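Local coordinates for Lmo2125 protein (Listeria monocytogenes serovar 1/2a, PDB 5TU0), which binds maltose and, as a lipoprotein of the solute-binding protein 1 family, probably delivers the sugar to a membrane transporter for uptake, at residues D21-I26 with V38-K43; I188-K193 with K378-N383. The protein carries 2 engineered substitutions. All coordinates share one frame; numbering follows the deposited sequence.

Interaction 1 (D21-I26 with V38-K43); sequences DYVNKI and VKVVEK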
loop_
_atom_site.group_PDB
_atom_site.type_symbol
_atom_site.label_atom_id
_atom_site.label_comp_id
_atom_site.label_asym_id
_atom_site.label_seq_id
_atom_site.Cartn_x
_atom_site.Cartn_y
_atom_site.Cartn_z
ATOM N N ASP A 21 5.652 -16.435 -14.615
ATOM C CA ASP A 21 4.702 -17.373 -15.264
ATOM C C ASP A 21 3.543 -16.636 -15.936
ATOM O O ASP A 21 3.102 -17.002 -17.030
ATOM C CB ASP A 21 4.150 -18.380 -14.257
ATOM C CG ASP A 21 5.209 -19.343 -13.736
ATOM O OD1 ASP A 21 6.302 -19.426 -14.336
ATOM O OD2 ASP A 21 4.937 -20.040 -12.734
ATOM N N TYR A 22 3.048 -15.600 -15.260
ATOM C CA TYR A 22 1.967 -14.788 -15.781
ATOM C C TYR A 22 2.374 -14.111 -17.076
ATOM O O TYR A 22 1.642 -14.190 -18.076
ATOM C CB TYR A 22 1.524 -13.740 -14.742
ATOM C CG TYR A 22 0.721 -12.623 -15.335
ATOM C CD1 TYR A 22 -0.586 -12.833 -15.751
ATOM C CD2 TYR A 22 1.263 -11.334 -15.462
ATOM C CE1 TYR A 22 -1.333 -11.805 -16.312
ATOM C CE2 TYR A 22 0.523 -10.298 -16.015
ATOM C CZ TYR A 22 -0.779 -10.540 -16.432
ATOM O OH TYR A 22 -1.536 -9.521 -16.979
ATOM N N VAL A 23 3.538 -13.465 -17.075
ATOM C CA VAL A 23 4.018 -12.796 -18.279
ATOM C C VAL A 23 4.219 -13.834 -19.412
ATOM O O VAL A 23 3.836 -13.574 -20.568
ATOM C CB VAL A 23 5.276 -11.940 -18.012
ATOM C CG1 VAL A 23 5.878 -11.412 -19.309
ATOM C CG2 VAL A 23 4.920 -10.773 -17.099
ATOM N N ASN A 24 4.777 -14.994 -19.082
ATOM C CA ASN A 24 4.972 -16.057 -20.088
ATOM C C ASN A 24 3.658 -16.558 -20.673
ATOM O O ASN A 24 3.575 -16.803 -21.884
ATOM C CB ASN A 24 5.827 -17.212 -19.560
ATOM C CG ASN A 24 7.310 -16.900 -19.604
ATOM O OD1 ASN A 24 7.776 -16.165 -20.472
ATOM N ND2 ASN A 24 8.060 -17.468 -18.678
ATOM N N LYS A 25 2.633 -16.673 -19.835
ATOM C CA LYS A 25 1.318 -17.077 -20.300
ATOM C C LYS A 25 0.722 -16.068 -21.293
ATOM O O LYS A 25 0.229 -16.460 -22.342
ATOM C CB LYS A 25 0.338 -17.254 -19.141
ATOM C CG LYS A 25 -1.007 -17.840 -19.559
ATOM C CD LYS A 25 -1.890 -18.161 -18.358
ATOM C CE LYS A 25 -2.914 -19.249 -18.645
ATOM N NZ LYS A 25 -2.281 -20.590 -18.698
ATOM N N ILE A 26 0.779 -14.777 -20.974
ATOM C CA ILE A 26 0.134 -13.779 -21.834
ATOM C C ILE A 26 0.957 -13.218 -22.989
ATOM O O ILE A 26 0.382 -12.619 -23.893
ATOM C CB ILE A 26 -0.394 -12.574 -21.017
ATOM C CG1 ILE A 26 0.755 -11.705 -20.475
ATOM C CG2 ILE A 26 -1.299 -13.076 -19.898
ATOM C CD1 ILE A 26 0.310 -10.386 -19.851
ATOM N N VAL A 38 8.947 -11.096 -27.500
ATOM C CA VAL A 38 9.059 -10.600 -26.142
ATOM C C VAL A 38 10.058 -11.489 -25.403
ATOM O O VAL A 38 9.916 -12.705 -25.406
ATOM C CB VAL A 38 7.702 -10.627 -25.402
ATOM C CG1 VAL A 38 7.863 -10.253 -23.932
ATOM C CG2 VAL A 38 6.704 -9.702 -26.088
ATOM N N LYS A 39 11.073 -10.862 -24.812
ATOM C CA LYS A 39 12.078 -11.537 -24.003
ATOM C C LYS A 39 11.699 -11.268 -22.556
ATOM O O LYS A 39 11.601 -10.107 -22.145
ATOM C CB LYS A 39 13.462 -10.971 -24.314
ATOM C CG LYS A 39 14.594 -11.514 -23.460
ATOM C CD LYS A 39 15.899 -10.822 -23.816
ATOM C CE LYS A 39 17.046 -11.276 -22.931
ATOM N NZ LYS A 39 18.342 -10.694 -23.387
ATOM N N VAL A 40 11.469 -12.329 -21.790
ATOM C CA VAL A 40 11.089 -12.195 -20.390
ATOM C C VAL A 40 12.293 -12.457 -19.487
ATOM O O VAL A 40 12.917 -13.506 -19.569
ATOM C CB VAL A 40 9.955 -13.169 -20.019
ATOM C CG1 VAL A 40 9.529 -12.971 -18.567
ATOM C CG2 VAL A 40 8.757 -12.961 -20.940
ATOM N N VAL A 41 12.618 -11.492 -18.637
ATOM C CA VAL A 41 13.719 -11.652 -17.684
ATOM C C VAL A 41 13.153 -11.549 -16.273
ATOM O O VAL A 41 12.221 -10.777 -16.017
ATOM C CB VAL A 41 14.858 -10.630 -17.905
ATOM C CG1 VAL A 41 15.444 -10.787 -19.295
ATOM C CG2 VAL A 41 14.389 -9.208 -17.712
ATOM N N GLU A 42 13.695 -12.352 -15.371
ATOM C CA GLU A 42 13.267 -12.339 -13.987
ATOM C C GLU A 42 14.299 -11.600 -13.156
ATOM O O GLU A 42 15.500 -11.884 -13.235
ATOM C CB GLU A 42 13.058 -13.762 -13.455
ATOM C CG GLU A 42 12.465 -13.816 -12.037
ATOM C CD GLU A 42 13.432 -13.392 -10.931
ATOM O OE1 GLU A 42 14.634 -13.705 -11.062
ATOM O OE2 GLU A 42 13.000 -12.771 -9.909
ATOM N N LYS A 43 13.829 -10.650 -12.352
ATOM C CA LYS A 43 14.708 -9.901 -11.471
ATOM C C LYS A 43 13.882 -9.178 -10.417
ATOM O O LYS A 43 12.798 -8.675 -10.705
ATOM C CB LYS A 43 15.551 -8.903 -12.275
ATOM C CG LYS A 43 16.603 -8.148 -11.479
ATOM C CD LYS A 43 17.550 -7.440 -12.438
ATOM C CE LYS A 43 18.484 -6.474 -11.746
ATOM N NZ LYS A 43 19.418 -7.155 -10.818
#
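The helical segment 21-26 lies over the strand segment 38-43 with Asn24 and Val40 in register, their CA atoms 7.2 Å apart, and no hydrogen bond joins the two backbones or their side chains. Val40 carries the strand's share of the contact, its CB directed at the helix and both of its methyl groups spent on it. CG2 of Val40 comes to 3.7 Å from Val23 CG1, while Val40 CG1 follows at 4.0 Å from the same Val23 methyl; the two side chains run alongside one another, pointing opposite ways. With chi1 at 172°, Val23 turns CG1 to Val40 and keeps CG2 beside its own backbone N. Compact, beta-branched valine suits a strand residue whose CB points at a helix. Strands 10-15 and 37-42 with helix 17-34 form a beta-alpha-beta unit, and this contact is one of the places where the connecting helix packs on its second strand; Val23 also touches Val13 of the first strand, to which 38-43 is hydrogen-bonded in parallel. At the partly exposed side, Asn24 reaches across Val40 with its amide oxygen: OD1 of Asn24 is 3.4 Å from Val40 CG2 and 3.7 Å from Val40 CB. These are van der Waals contacts, and the same oxygen takes a hydrogen bond from Lys27 NZ, so a polar asparagine can border the valines here.

Interaction 2 (I188-K193 with K378-N383); sequences IGLNNK and KVIEDN
Ile188 has CG1 anti to its carbonyl carbon (chi1 -63°) and an extended chain beyond (chi2 167°), which carries its terminal CD1 across to the helix; in Ile380 the CG2 branch, anti to the backbone N, meets it. Ile188 CD1 stands 3.7 Å from Ile380 CG2, and the two side chains pass at a slant. The same methyl of Ile188 also meets the aliphatic part of Glu381, at 3.8 Å from Glu381 CG. Glutamate suits this margin because its methylene can touch an isoleucine while its carboxylate belongs to an exposed residue. The other branch of Ile380 faces Leu190, CD1 to CD1 at 4.3 Å, a looser approach between two buried side chains. No hydrogen bond crosses the contact; it is held by dispersion and by the burial of branched aliphatic groups. In this solute-binding protein of the PBP clan, it packs a short strand and turn onto the helix near the C-terminus. The turn is of type I, from Gly189 to Asn192, and Leu190 within it has its CB directed at helix 369-387. Asn192 is the N-cap of helix 193-208, its OD1 accepting a hydrogen bond from Ser195 N. Val377, one turn before Glu381, touches both Ile188 and Leu190, and Leu190 further packs on Val351 and Leu358, so the short strand 187-189 and the turn that follows lie against helices 348-363 and 369-387 together.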
loop_
_atom_site.group_PDB
_atom_site.type_symbol
_atom_site.label_atom_id
_atom_site.label_comp_id
_atom_site.label_asym_id
_atom_site.label_seq_id
_atom_site.Cartn_x
_atom_site.Cartn_y
_atom_site.Cartn_z
ATOM N N ILE A 188 1.298 20.861 5.868
ATOM C CA ILE A 188 1.320 19.560 6.563
ATOM C C ILE A 188 0.127 19.441 7.510
ATOM O O ILE A 188 -0.093 20.320 8.363
ATOM C CB ILE A 188 2.649 19.349 7.298
ATOM C CG1 ILE A 188 3.780 19.320 6.276
ATOM C CG2 ILE A 188 2.631 18.055 8.119
ATOM C CD1 ILE A 188 5.158 19.419 6.877
ATOM N N GLY A 189 -0.641 18.367 7.335
ATOM C CA GLY A 189 -1.856 18.138 8.106
ATOM C C GLY A 189 -1.758 17.159 9.268
ATOM O O GLY A 189 -2.768 16.816 9.858
ATOM N N LEU A 190 -0.545 16.740 9.618
ATOM C CA LEU A 190 -0.328 15.743 10.695
ATOM C C LEU A 190 -0.444 16.278 12.115
ATOM O O LEU A 190 -0.394 15.497 13.074
ATOM C CB LEU A 190 1.010 15.032 10.503
ATOM C CG LEU A 190 1.127 14.263 9.184
ATOM C CD1 LEU A 190 2.531 13.680 9.033
ATOM C CD2 LEU A 190 0.067 13.188 9.028
ATOM N N ASN A 191 -0.628 17.585 12.263
ATOM C CA ASN A 191 -0.847 18.169 13.581
ATOM C C ASN A 191 -2.135 18.989 13.609
ATOM O O ASN A 191 -2.309 19.830 14.494
ATOM C CB ASN A 191 0.352 19.001 14.039
ATOM C CG ASN A 191 0.599 20.203 13.159
ATOM O OD1 ASN A 191 0.246 20.208 11.993
ATOM N ND2 ASN A 191 1.212 21.227 13.720
ATOM N N ASN A 192 -3.039 18.749 12.648
ATOM C CA ASN A 192 -4.329 19.445 12.643
ATOM C C ASN A 192 -5.244 18.803 13.685
ATOM O O ASN A 192 -4.886 17.781 14.270
ATOM C CB ASN A 192 -4.969 19.541 11.235
ATOM C CG ASN A 192 -5.528 18.223 10.707
ATOM O OD1 ASN A 192 -5.485 17.178 11.354
ATOM N ND2 ASN A 192 -6.066 18.280 9.495
ATOM N N LYS A 193 -6.401 19.416 13.942
ATOM C CA LYS A 193 -7.342 18.907 14.963
ATOM C C LYS A 193 -7.661 17.431 14.788
ATOM O O LYS A 193 -7.647 16.665 15.750
ATOM C CB LYS A 193 -8.660 19.686 14.963
ATOM C CG LYS A 193 -8.746 20.860 15.920
ATOM C CD LYS A 193 -7.863 22.031 15.568
ATOM C CE LYS A 193 -8.125 23.184 16.539
ATOM N NZ LYS A 193 -7.239 24.354 16.271
ATOM N N LYS A 378 7.221 20.156 13.199
ATOM C CA LYS A 378 8.304 21.135 13.115
ATOM C C LYS A 378 9.574 20.460 12.574
ATOM O O LYS A 378 10.298 21.056 11.789
ATOM C CB LYS A 378 8.563 21.841 14.461
ATOM C CG LYS A 378 9.633 22.912 14.355
ATOM C CD LYS A 378 9.591 23.914 15.515
ATOM C CE LYS A 378 10.460 25.131 15.208
ATOM N NZ LYS A 378 10.234 26.245 16.175
ATOM N N VAL A 379 9.822 19.217 12.963
ATOM C CA VAL A 379 10.985 18.468 12.453
ATOM C C VAL A 379 10.858 18.276 10.938
ATOM O O VAL A 379 11.806 18.510 10.185
ATOM C CB VAL A 379 11.132 17.091 13.144
ATOM C CG1 VAL A 379 12.135 16.195 12.432
ATOM C CG2 VAL A 379 11.523 17.258 14.604
ATOM N N ILE A 380 9.676 17.864 10.504
ATOM C CA ILE A 380 9.443 17.599 9.083
ATOM C C ILE A 380 9.594 18.888 8.251
ATOM O O ILE A 380 10.305 18.898 7.246
ATOM C CB ILE A 380 8.051 16.959 8.879
ATOM C CG1 ILE A 380 7.976 15.599 9.602
ATOM C CG2 ILE A 380 7.751 16.786 7.400
ATOM C CD1 ILE A 380 6.585 15.008 9.651
ATOM N N GLU A 381 8.928 19.957 8.696
ATOM C CA GLU A 381 8.955 21.276 8.052
ATOM C C GLU A 381 10.358 21.801 7.867
ATOM O O GLU A 381 10.704 22.325 6.798
ATOM C CB GLU A 381 8.217 22.311 8.902
ATOM C CG GLU A 381 6.717 22.192 8.877
ATOM C CD GLU A 381 6.033 23.205 9.780
ATOM O OE1 GLU A 381 6.679 23.789 10.683
ATOM O OE2 GLU A 381 4.829 23.405 9.573
ATOM N N ASP A 382 11.156 21.670 8.921
ATOM C CA ASP A 382 12.526 22.148 8.891
ATOM C C ASP A 382 13.350 21.331 7.912
ATOM O O ASP A 382 14.132 21.898 7.161
ATOM C CB ASP A 382 13.144 22.190 10.301
ATOM C CG ASP A 382 12.551 23.310 11.168
ATOM O OD1 ASP A 382 11.756 24.129 10.643
ATOM O OD2 ASP A 382 12.873 23.382 12.378
ATOM N N ASN A 383 13.163 20.013 7.904
ATOM C CA ASN A 383 13.871 19.162 6.922
ATOM C C ASN A 383 13.467 19.477 5.485
ATOM O O ASN A 383 14.318 19.494 4.600
ATOM C CB ASN A 383 13.669 17.684 7.215
ATOM C CG ASN A 383 14.534 17.200 8.361
ATOM O OD1 ASN A 383 15.635 17.709 8.579
ATOM N ND2 ASN A 383 14.059 16.195 9.082
#

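Overall arrangement
Interactions 1 and 2 lie on opposite sides of the chain's centre, with centres 44 Å apart and nearest atoms about 31 Å apart, and they share no helix or strand. Both are partly buried: Val23 in interaction 1 and Leu190 and Ile380 in interaction 2 are the buried members, Val40 and Ile188 are partly exposed. Each is bordered by a polar residue, through the amide oxygen of Asn24 in interaction 1 and the aliphatic CG of exposed Glu381 in interaction 2. Interaction 1 is local, within a beta-alpha-beta unit across 11 intervening residues, and uses short valines. Interaction 2 joins regions separated by 184 residues and employs the longer reach of isoleucine and leucine.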